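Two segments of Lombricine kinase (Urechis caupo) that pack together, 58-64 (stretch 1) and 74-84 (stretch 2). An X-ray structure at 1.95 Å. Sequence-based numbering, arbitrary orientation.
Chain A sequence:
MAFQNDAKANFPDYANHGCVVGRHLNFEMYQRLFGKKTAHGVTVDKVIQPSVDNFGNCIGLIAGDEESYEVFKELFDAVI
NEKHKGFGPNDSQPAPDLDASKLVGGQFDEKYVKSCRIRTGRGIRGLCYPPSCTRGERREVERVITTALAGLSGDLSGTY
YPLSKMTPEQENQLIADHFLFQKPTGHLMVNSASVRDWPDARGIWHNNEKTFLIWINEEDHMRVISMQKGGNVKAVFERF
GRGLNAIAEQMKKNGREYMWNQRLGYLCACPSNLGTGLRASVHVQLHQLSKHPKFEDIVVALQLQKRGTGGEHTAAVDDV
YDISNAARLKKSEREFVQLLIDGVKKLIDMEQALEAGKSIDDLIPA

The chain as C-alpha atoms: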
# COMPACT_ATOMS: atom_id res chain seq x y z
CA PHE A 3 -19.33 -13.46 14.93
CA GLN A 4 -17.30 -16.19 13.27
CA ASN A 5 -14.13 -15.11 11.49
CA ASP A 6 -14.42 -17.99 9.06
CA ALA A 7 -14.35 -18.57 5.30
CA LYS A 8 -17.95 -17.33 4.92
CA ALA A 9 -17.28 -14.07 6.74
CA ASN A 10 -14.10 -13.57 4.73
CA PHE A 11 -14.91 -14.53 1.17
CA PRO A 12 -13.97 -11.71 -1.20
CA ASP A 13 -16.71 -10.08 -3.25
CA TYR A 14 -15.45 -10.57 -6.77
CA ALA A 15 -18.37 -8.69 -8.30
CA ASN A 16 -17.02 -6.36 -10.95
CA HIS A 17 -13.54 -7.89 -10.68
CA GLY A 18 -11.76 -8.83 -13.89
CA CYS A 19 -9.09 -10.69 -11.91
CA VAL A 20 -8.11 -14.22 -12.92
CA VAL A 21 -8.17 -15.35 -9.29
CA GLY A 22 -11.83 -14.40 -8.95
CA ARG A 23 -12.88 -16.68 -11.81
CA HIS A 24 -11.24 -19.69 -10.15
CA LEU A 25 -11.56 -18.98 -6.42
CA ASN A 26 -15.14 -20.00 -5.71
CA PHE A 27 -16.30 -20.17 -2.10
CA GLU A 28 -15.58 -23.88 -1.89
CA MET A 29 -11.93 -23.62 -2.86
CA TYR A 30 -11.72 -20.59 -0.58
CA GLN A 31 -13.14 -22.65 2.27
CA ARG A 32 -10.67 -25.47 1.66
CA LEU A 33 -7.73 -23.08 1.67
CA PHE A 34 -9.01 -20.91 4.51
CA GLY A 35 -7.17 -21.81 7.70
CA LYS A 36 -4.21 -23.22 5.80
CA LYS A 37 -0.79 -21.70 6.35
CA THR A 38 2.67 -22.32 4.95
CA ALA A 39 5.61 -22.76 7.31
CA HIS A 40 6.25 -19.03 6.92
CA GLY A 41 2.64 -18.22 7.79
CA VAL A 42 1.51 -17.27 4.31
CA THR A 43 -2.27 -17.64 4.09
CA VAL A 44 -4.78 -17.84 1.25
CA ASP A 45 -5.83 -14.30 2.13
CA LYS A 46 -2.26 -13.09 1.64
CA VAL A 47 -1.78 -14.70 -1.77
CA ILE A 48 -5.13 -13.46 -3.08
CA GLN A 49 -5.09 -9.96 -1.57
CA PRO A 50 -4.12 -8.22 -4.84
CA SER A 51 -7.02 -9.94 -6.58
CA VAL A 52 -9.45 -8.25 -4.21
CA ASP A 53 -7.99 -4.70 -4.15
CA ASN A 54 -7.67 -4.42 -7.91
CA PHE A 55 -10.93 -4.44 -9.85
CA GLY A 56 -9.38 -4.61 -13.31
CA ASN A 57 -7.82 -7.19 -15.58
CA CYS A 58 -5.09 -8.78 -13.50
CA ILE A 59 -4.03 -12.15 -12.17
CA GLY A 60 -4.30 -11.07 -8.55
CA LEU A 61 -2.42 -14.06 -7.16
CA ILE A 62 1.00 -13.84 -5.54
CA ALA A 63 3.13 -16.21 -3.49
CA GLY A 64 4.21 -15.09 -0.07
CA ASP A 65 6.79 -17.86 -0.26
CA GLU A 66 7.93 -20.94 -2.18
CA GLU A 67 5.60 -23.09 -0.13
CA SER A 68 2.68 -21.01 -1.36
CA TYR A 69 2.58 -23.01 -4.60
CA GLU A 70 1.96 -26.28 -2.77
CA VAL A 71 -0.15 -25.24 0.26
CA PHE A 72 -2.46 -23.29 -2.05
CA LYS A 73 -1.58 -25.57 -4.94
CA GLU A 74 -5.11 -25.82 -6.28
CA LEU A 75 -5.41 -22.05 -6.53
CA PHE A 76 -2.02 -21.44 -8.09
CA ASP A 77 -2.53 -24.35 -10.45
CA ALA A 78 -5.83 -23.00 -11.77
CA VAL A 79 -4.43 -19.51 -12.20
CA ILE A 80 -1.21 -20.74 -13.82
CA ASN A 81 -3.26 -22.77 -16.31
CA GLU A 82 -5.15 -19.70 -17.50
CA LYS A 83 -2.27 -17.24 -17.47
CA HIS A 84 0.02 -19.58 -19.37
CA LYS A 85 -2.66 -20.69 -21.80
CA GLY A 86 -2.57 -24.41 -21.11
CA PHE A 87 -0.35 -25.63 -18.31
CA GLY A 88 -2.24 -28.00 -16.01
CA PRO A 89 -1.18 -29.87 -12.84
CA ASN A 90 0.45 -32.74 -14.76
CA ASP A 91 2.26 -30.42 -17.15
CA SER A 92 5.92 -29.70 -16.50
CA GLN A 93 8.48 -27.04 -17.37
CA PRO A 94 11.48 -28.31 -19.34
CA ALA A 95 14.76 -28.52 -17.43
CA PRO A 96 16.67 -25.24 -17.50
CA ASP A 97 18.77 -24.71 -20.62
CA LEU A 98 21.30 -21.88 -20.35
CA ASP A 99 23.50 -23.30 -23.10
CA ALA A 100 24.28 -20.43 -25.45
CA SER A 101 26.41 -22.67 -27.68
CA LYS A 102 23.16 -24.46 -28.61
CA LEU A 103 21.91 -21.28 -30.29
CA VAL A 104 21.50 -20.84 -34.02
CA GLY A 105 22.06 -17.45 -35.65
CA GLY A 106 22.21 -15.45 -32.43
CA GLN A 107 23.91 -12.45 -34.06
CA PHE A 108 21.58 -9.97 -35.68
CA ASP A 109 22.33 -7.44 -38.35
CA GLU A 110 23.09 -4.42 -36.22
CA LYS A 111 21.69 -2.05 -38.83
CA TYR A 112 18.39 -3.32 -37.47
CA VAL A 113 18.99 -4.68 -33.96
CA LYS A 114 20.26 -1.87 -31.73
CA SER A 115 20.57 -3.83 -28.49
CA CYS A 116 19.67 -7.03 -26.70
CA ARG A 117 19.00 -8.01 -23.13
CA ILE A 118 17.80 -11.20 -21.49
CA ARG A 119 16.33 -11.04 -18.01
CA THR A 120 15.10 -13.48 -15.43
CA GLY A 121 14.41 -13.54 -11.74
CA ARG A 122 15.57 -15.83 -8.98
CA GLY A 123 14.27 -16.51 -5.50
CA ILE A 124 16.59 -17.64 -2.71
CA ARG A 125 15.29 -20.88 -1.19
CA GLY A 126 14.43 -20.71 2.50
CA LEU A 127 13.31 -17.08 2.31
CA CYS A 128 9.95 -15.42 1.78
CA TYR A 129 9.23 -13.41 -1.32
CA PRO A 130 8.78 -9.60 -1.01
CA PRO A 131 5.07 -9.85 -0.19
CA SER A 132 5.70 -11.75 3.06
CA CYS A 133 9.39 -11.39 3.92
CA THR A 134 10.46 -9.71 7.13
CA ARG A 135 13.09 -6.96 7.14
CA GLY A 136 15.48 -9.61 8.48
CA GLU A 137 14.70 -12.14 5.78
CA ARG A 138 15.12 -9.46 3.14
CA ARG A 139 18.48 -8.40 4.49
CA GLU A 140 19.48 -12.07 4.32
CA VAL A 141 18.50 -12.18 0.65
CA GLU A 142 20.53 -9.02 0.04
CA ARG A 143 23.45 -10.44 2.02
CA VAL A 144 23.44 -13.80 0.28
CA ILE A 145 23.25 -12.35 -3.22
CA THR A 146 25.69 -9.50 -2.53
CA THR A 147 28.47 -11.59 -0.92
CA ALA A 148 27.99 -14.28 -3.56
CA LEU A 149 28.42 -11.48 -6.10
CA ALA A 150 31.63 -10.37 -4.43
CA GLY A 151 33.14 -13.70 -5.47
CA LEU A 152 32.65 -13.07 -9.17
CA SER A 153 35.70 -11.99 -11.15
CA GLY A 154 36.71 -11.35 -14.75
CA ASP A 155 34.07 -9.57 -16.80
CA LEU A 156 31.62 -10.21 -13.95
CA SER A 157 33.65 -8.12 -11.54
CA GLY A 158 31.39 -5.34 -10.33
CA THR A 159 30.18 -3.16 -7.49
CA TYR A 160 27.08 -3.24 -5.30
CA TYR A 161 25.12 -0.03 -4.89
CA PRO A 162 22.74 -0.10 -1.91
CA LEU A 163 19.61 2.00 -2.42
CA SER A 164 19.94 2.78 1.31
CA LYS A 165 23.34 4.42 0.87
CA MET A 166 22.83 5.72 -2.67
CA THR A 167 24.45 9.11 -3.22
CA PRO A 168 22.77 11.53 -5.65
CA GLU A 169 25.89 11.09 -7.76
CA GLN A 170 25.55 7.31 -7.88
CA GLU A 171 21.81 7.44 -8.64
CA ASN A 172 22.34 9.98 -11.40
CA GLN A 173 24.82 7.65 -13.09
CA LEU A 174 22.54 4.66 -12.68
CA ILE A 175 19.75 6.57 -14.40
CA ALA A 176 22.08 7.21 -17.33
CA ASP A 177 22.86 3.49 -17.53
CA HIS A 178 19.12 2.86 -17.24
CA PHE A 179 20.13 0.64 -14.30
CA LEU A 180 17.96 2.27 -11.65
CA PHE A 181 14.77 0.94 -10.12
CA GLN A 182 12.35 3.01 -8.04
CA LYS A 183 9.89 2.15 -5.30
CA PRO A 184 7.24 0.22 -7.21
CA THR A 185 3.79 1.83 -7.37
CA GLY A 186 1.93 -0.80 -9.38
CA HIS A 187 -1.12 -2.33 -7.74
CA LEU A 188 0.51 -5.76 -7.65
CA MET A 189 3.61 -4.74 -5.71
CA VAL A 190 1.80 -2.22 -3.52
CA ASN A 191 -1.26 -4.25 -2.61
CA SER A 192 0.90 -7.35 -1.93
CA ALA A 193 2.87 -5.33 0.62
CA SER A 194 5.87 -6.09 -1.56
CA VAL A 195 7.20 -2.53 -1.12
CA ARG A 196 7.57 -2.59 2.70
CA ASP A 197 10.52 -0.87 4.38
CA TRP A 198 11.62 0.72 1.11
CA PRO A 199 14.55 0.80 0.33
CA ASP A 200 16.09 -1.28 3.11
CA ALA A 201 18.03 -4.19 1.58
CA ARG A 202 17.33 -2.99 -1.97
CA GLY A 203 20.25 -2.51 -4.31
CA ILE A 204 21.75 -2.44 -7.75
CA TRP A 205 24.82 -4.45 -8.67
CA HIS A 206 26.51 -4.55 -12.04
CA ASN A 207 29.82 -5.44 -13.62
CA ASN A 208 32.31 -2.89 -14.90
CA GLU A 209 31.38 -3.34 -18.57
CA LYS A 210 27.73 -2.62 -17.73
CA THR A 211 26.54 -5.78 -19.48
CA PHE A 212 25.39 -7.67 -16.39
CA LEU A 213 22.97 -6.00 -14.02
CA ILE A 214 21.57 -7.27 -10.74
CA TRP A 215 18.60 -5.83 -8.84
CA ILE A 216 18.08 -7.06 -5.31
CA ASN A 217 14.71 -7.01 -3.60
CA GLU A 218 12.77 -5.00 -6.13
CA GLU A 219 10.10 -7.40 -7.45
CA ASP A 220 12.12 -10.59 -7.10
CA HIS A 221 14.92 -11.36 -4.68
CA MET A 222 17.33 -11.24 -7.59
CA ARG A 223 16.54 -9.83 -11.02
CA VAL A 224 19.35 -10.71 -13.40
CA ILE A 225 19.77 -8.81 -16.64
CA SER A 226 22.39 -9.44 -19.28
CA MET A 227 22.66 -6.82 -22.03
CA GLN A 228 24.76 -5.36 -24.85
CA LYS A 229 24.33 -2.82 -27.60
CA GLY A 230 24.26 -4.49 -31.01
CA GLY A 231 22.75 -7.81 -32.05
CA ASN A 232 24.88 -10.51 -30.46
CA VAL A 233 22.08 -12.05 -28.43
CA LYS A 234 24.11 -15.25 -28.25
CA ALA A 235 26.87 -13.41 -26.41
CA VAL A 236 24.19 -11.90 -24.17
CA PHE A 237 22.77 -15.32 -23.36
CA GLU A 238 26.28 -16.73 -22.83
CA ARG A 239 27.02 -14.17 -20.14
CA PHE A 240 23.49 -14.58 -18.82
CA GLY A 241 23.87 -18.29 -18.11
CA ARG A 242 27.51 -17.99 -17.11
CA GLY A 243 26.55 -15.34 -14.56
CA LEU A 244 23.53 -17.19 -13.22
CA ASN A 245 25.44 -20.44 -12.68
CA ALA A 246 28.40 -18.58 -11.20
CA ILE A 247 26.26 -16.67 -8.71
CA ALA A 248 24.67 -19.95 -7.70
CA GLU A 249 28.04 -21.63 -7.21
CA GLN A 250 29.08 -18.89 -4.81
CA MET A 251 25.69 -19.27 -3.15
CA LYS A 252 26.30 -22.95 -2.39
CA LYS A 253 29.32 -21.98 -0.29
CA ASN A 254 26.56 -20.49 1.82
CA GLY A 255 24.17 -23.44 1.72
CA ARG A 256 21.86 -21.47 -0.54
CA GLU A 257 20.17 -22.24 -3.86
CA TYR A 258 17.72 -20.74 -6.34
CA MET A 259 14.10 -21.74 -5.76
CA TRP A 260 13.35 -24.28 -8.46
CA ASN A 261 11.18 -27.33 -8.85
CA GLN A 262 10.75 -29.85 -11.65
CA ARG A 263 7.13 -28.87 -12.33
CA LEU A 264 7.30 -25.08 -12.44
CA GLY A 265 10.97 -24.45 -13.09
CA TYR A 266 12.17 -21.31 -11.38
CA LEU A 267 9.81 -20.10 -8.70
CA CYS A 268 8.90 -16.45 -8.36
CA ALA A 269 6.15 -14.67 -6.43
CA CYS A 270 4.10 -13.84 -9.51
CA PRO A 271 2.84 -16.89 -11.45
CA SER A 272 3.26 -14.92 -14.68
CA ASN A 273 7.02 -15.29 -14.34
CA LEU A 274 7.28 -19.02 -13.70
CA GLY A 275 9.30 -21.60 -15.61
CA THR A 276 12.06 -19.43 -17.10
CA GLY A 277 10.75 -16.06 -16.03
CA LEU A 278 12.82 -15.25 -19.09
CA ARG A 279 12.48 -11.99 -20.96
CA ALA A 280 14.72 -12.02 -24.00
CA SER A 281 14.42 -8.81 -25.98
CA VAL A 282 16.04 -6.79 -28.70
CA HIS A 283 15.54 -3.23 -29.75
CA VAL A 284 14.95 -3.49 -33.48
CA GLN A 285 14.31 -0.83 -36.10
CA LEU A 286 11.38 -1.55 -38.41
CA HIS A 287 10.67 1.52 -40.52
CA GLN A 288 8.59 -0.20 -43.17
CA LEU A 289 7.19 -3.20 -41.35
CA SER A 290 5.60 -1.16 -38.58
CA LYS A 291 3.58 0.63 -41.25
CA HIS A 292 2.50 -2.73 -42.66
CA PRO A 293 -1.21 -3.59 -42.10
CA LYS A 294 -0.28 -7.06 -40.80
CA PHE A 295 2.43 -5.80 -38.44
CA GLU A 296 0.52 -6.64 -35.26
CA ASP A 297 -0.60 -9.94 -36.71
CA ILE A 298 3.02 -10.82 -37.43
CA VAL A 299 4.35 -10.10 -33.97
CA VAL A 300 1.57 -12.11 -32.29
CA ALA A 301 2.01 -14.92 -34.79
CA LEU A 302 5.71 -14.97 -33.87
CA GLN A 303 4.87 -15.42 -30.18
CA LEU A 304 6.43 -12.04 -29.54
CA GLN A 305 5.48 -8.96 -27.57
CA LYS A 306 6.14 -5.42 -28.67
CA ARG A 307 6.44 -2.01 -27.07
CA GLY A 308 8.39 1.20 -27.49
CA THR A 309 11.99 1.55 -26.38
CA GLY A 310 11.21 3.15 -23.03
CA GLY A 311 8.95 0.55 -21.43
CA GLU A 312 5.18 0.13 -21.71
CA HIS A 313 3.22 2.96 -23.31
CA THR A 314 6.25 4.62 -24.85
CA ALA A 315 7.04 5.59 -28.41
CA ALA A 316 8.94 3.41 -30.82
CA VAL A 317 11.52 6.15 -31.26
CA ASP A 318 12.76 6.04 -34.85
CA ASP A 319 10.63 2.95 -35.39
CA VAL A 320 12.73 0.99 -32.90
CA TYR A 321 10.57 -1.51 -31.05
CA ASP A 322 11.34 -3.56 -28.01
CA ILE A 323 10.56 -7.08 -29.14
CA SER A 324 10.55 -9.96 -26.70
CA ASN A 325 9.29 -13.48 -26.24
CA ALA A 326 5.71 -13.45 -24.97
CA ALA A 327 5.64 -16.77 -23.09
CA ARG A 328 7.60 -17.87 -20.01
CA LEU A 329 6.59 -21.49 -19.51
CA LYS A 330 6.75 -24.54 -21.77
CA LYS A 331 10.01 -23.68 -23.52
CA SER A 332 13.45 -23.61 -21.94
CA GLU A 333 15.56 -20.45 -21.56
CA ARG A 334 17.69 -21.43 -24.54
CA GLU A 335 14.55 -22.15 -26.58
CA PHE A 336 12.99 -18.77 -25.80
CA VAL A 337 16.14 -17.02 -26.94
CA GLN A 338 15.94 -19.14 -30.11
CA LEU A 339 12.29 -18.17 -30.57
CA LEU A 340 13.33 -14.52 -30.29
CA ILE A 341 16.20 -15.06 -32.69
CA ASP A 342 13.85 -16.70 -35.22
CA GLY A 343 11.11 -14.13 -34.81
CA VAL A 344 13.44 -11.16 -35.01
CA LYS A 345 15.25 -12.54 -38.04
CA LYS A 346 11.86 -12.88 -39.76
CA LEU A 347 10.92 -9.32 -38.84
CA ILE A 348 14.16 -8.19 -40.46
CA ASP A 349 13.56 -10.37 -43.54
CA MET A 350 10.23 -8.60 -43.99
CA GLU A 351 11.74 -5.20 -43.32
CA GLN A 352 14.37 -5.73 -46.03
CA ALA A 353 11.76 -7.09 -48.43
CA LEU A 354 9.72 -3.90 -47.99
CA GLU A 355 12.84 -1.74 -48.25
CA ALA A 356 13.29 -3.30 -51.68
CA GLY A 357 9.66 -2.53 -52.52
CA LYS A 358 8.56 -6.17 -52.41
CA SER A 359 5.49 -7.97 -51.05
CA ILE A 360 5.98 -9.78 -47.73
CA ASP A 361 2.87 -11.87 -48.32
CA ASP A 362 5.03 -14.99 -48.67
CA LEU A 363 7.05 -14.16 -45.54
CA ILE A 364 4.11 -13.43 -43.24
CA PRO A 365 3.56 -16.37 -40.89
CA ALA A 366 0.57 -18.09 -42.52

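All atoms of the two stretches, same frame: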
# COMPACT_ATOMS: atom_id res chain seq x y z
N CYS A 58 -6.36 -8.38 -14.10
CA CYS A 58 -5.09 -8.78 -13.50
C CYS A 58 -5.15 -10.24 -13.13
O CYS A 58 -6.20 -10.87 -13.25
CB CYS A 58 -4.81 -7.94 -12.26
SG CYS A 58 -6.04 -8.14 -10.96
N ILE A 59 -4.03 -10.80 -12.69
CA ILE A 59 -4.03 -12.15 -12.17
C ILE A 59 -4.55 -12.08 -10.75
O ILE A 59 -5.54 -12.71 -10.41
CB ILE A 59 -2.63 -12.77 -12.15
CG1 ILE A 59 -2.02 -12.77 -13.55
CG2 ILE A 59 -2.71 -14.17 -11.61
CD1 ILE A 59 -0.62 -13.36 -13.60
N GLY A 60 -3.86 -11.31 -9.91
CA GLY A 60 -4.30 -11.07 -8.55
C GLY A 60 -3.77 -12.08 -7.54
O GLY A 60 -4.09 -12.01 -6.36
N LEU A 61 -2.97 -13.02 -8.02
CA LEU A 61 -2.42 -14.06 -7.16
C LEU A 61 -0.92 -13.88 -7.00
O LEU A 61 -0.21 -13.66 -7.97
CB LEU A 61 -2.71 -15.44 -7.75
CG LEU A 61 -2.19 -16.63 -6.93
CD1 LEU A 61 -2.91 -16.67 -5.59
CD2 LEU A 61 -2.37 -17.94 -7.69
N ILE A 62 -0.43 -13.99 -5.78
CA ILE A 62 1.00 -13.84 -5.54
C ILE A 62 1.45 -14.72 -4.37
O ILE A 62 0.76 -14.85 -3.37
CB ILE A 62 1.36 -12.37 -5.28
CG1 ILE A 62 2.88 -12.21 -5.20
CG2 ILE A 62 0.68 -11.88 -4.01
CD1 ILE A 62 3.36 -10.79 -5.42
N ALA A 63 2.60 -15.35 -4.53
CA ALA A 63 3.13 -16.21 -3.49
C ALA A 63 3.79 -15.38 -2.43
O ALA A 63 4.57 -14.47 -2.72
CB ALA A 63 4.13 -17.21 -4.09
N GLY A 64 3.47 -15.67 -1.18
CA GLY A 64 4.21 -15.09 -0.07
C GLY A 64 5.54 -15.81 0.09
O GLY A 64 6.50 -15.26 0.63
N GLU A 74 -3.95 -25.74 -5.40
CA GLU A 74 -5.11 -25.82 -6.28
C GLU A 74 -5.51 -24.45 -6.82
O GLU A 74 -6.14 -24.35 -7.87
CB GLU A 74 -6.29 -26.48 -5.57
CG GLU A 74 -7.19 -25.52 -4.82
CD GLU A 74 -8.43 -26.21 -4.31
OE1 GLU A 74 -9.18 -26.77 -5.14
OE2 GLU A 74 -8.65 -26.20 -3.08
N LEU A 75 -5.13 -23.40 -6.09
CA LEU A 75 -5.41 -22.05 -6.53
C LEU A 75 -4.35 -21.57 -7.52
O LEU A 75 -4.67 -20.99 -8.56
CB LEU A 75 -5.50 -21.09 -5.34
CG LEU A 75 -5.78 -19.63 -5.67
CD1 LEU A 75 -6.94 -19.49 -6.67
CD2 LEU A 75 -6.06 -18.85 -4.40
N PHE A 76 -3.09 -21.80 -7.18
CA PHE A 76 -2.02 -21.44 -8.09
C PHE A 76 -2.14 -22.24 -9.37
O PHE A 76 -1.95 -21.71 -10.45
CB PHE A 76 -0.66 -21.66 -7.45
CG PHE A 76 -0.29 -20.58 -6.49
CD1 PHE A 76 0.49 -19.51 -6.90
CD2 PHE A 76 -0.76 -20.59 -5.20
CE1 PHE A 76 0.82 -18.51 -6.03
CE2 PHE A 76 -0.44 -19.59 -4.32
CZ PHE A 76 0.34 -18.55 -4.73
N ASP A 77 -2.50 -23.51 -9.27
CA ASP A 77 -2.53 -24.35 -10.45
C ASP A 77 -3.61 -23.87 -11.42
O ASP A 77 -3.40 -23.84 -12.63
CB ASP A 77 -2.74 -25.81 -10.08
CG ASP A 77 -1.44 -26.49 -9.67
OD1 ASP A 77 -0.44 -25.78 -9.44
OD2 ASP A 77 -1.43 -27.74 -9.58
N ALA A 78 -4.75 -23.46 -10.90
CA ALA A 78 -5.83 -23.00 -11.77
C ALA A 78 -5.43 -21.69 -12.45
O ALA A 78 -5.69 -21.48 -13.63
CB ALA A 78 -7.11 -22.82 -10.98
N VAL A 79 -4.80 -20.81 -11.69
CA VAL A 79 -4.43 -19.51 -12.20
C VAL A 79 -3.33 -19.66 -13.25
O VAL A 79 -3.41 -19.10 -14.33
CB VAL A 79 -3.99 -18.55 -11.06
CG1 VAL A 79 -3.15 -17.43 -11.59
CG2 VAL A 79 -5.21 -18.01 -10.33
N ILE A 80 -2.30 -20.44 -12.91
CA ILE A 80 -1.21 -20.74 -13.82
C ILE A 80 -1.72 -21.28 -15.16
O ILE A 80 -1.18 -20.95 -16.22
CB ILE A 80 -0.26 -21.81 -13.22
CG1 ILE A 80 0.51 -21.23 -12.03
CG2 ILE A 80 0.71 -22.32 -14.26
CD1 ILE A 80 1.22 -22.28 -11.19
N ASN A 81 -2.74 -22.12 -15.10
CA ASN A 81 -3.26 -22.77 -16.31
C ASN A 81 -3.96 -21.78 -17.24
O ASN A 81 -4.02 -21.99 -18.45
CB ASN A 81 -4.21 -23.90 -15.93
CG ASN A 81 -4.78 -24.62 -17.14
OD1 ASN A 81 -4.04 -25.14 -17.98
ND2 ASN A 81 -6.10 -24.67 -17.23
N GLU A 82 -4.52 -20.72 -16.67
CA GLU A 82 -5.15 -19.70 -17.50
C GLU A 82 -4.10 -18.75 -18.02
O GLU A 82 -4.05 -18.46 -19.21
CB GLU A 82 -6.20 -18.92 -16.71
CG GLU A 82 -6.79 -17.76 -17.50
CD GLU A 82 -8.09 -17.25 -16.92
OE1 GLU A 82 -8.49 -17.73 -15.85
OE2 GLU A 82 -8.72 -16.37 -17.54
N LYS A 83 -3.26 -18.26 -17.13
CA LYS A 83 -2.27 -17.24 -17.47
C LYS A 83 -1.32 -17.74 -18.55
O LYS A 83 -0.93 -16.99 -19.45
CB LYS A 83 -1.47 -16.85 -16.23
CG LYS A 83 -0.23 -16.03 -16.53
CD LYS A 83 -0.59 -14.66 -17.07
CE LYS A 83 0.61 -13.96 -17.67
NZ LYS A 83 0.20 -12.86 -18.57
N HIS A 84 -0.96 -19.01 -18.47
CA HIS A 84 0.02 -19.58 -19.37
C HIS A 84 -0.62 -20.41 -20.46
O HIS A 84 0.03 -21.26 -21.09
CB HIS A 84 1.05 -20.37 -18.57
CG HIS A 84 1.84 -19.50 -17.64
ND1 HIS A 84 2.90 -18.73 -18.07
CD2 HIS A 84 1.69 -19.24 -16.33
CE1 HIS A 84 3.39 -18.05 -17.05
NE2 HIS A 84 2.67 -18.33 -15.98

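Stretch 2 is helical from 74 to 83, continuing a helix that begins earlier in the chain, and its backbone bonds include Ile80 N to Phe76 O at 2.8 Å and Lys83 N to Val79 O at 2.9 Å. Stretch 1 has no regular helix or strand. The two backbones stay well apart: Ile59 CA lies 7.4 Å from Val79 CA, and Leu61 CA 7.4 Å from Phe76 CA, a spacing that leaves room for side chains between them. No hydrogen bond crosses the interface, so its 367 Å² of buried surface rests on apolar contact.

Leu61 contributes most, with 104 Å² covered. Its CA-to-CB bond points toward the helix, and its t, p rotamer sets CD2 over one face of the Phe76 ring, 3.6 Å from the centroid and 19° off the normal, a CH-pi arrangement. The same CD2 lies 3.8 Å from Val79 CB, while Leu61 CD1 meets Leu75 CD2 at 4.0 Å. At the ring's edge, Ile62 O approaches Phe76 CZ at 4.0 Å; Ala63 CB adds an apolar contact to Phe76 CE1 at 4.1 Å.

Ile59 also points toward the helix. Its CG2 packs tightly on Val79 CG1 at 3.3 Å, and its CD1 touches Lys83 CD at 3.7 Å, using the aliphatic part of that exposed lysine.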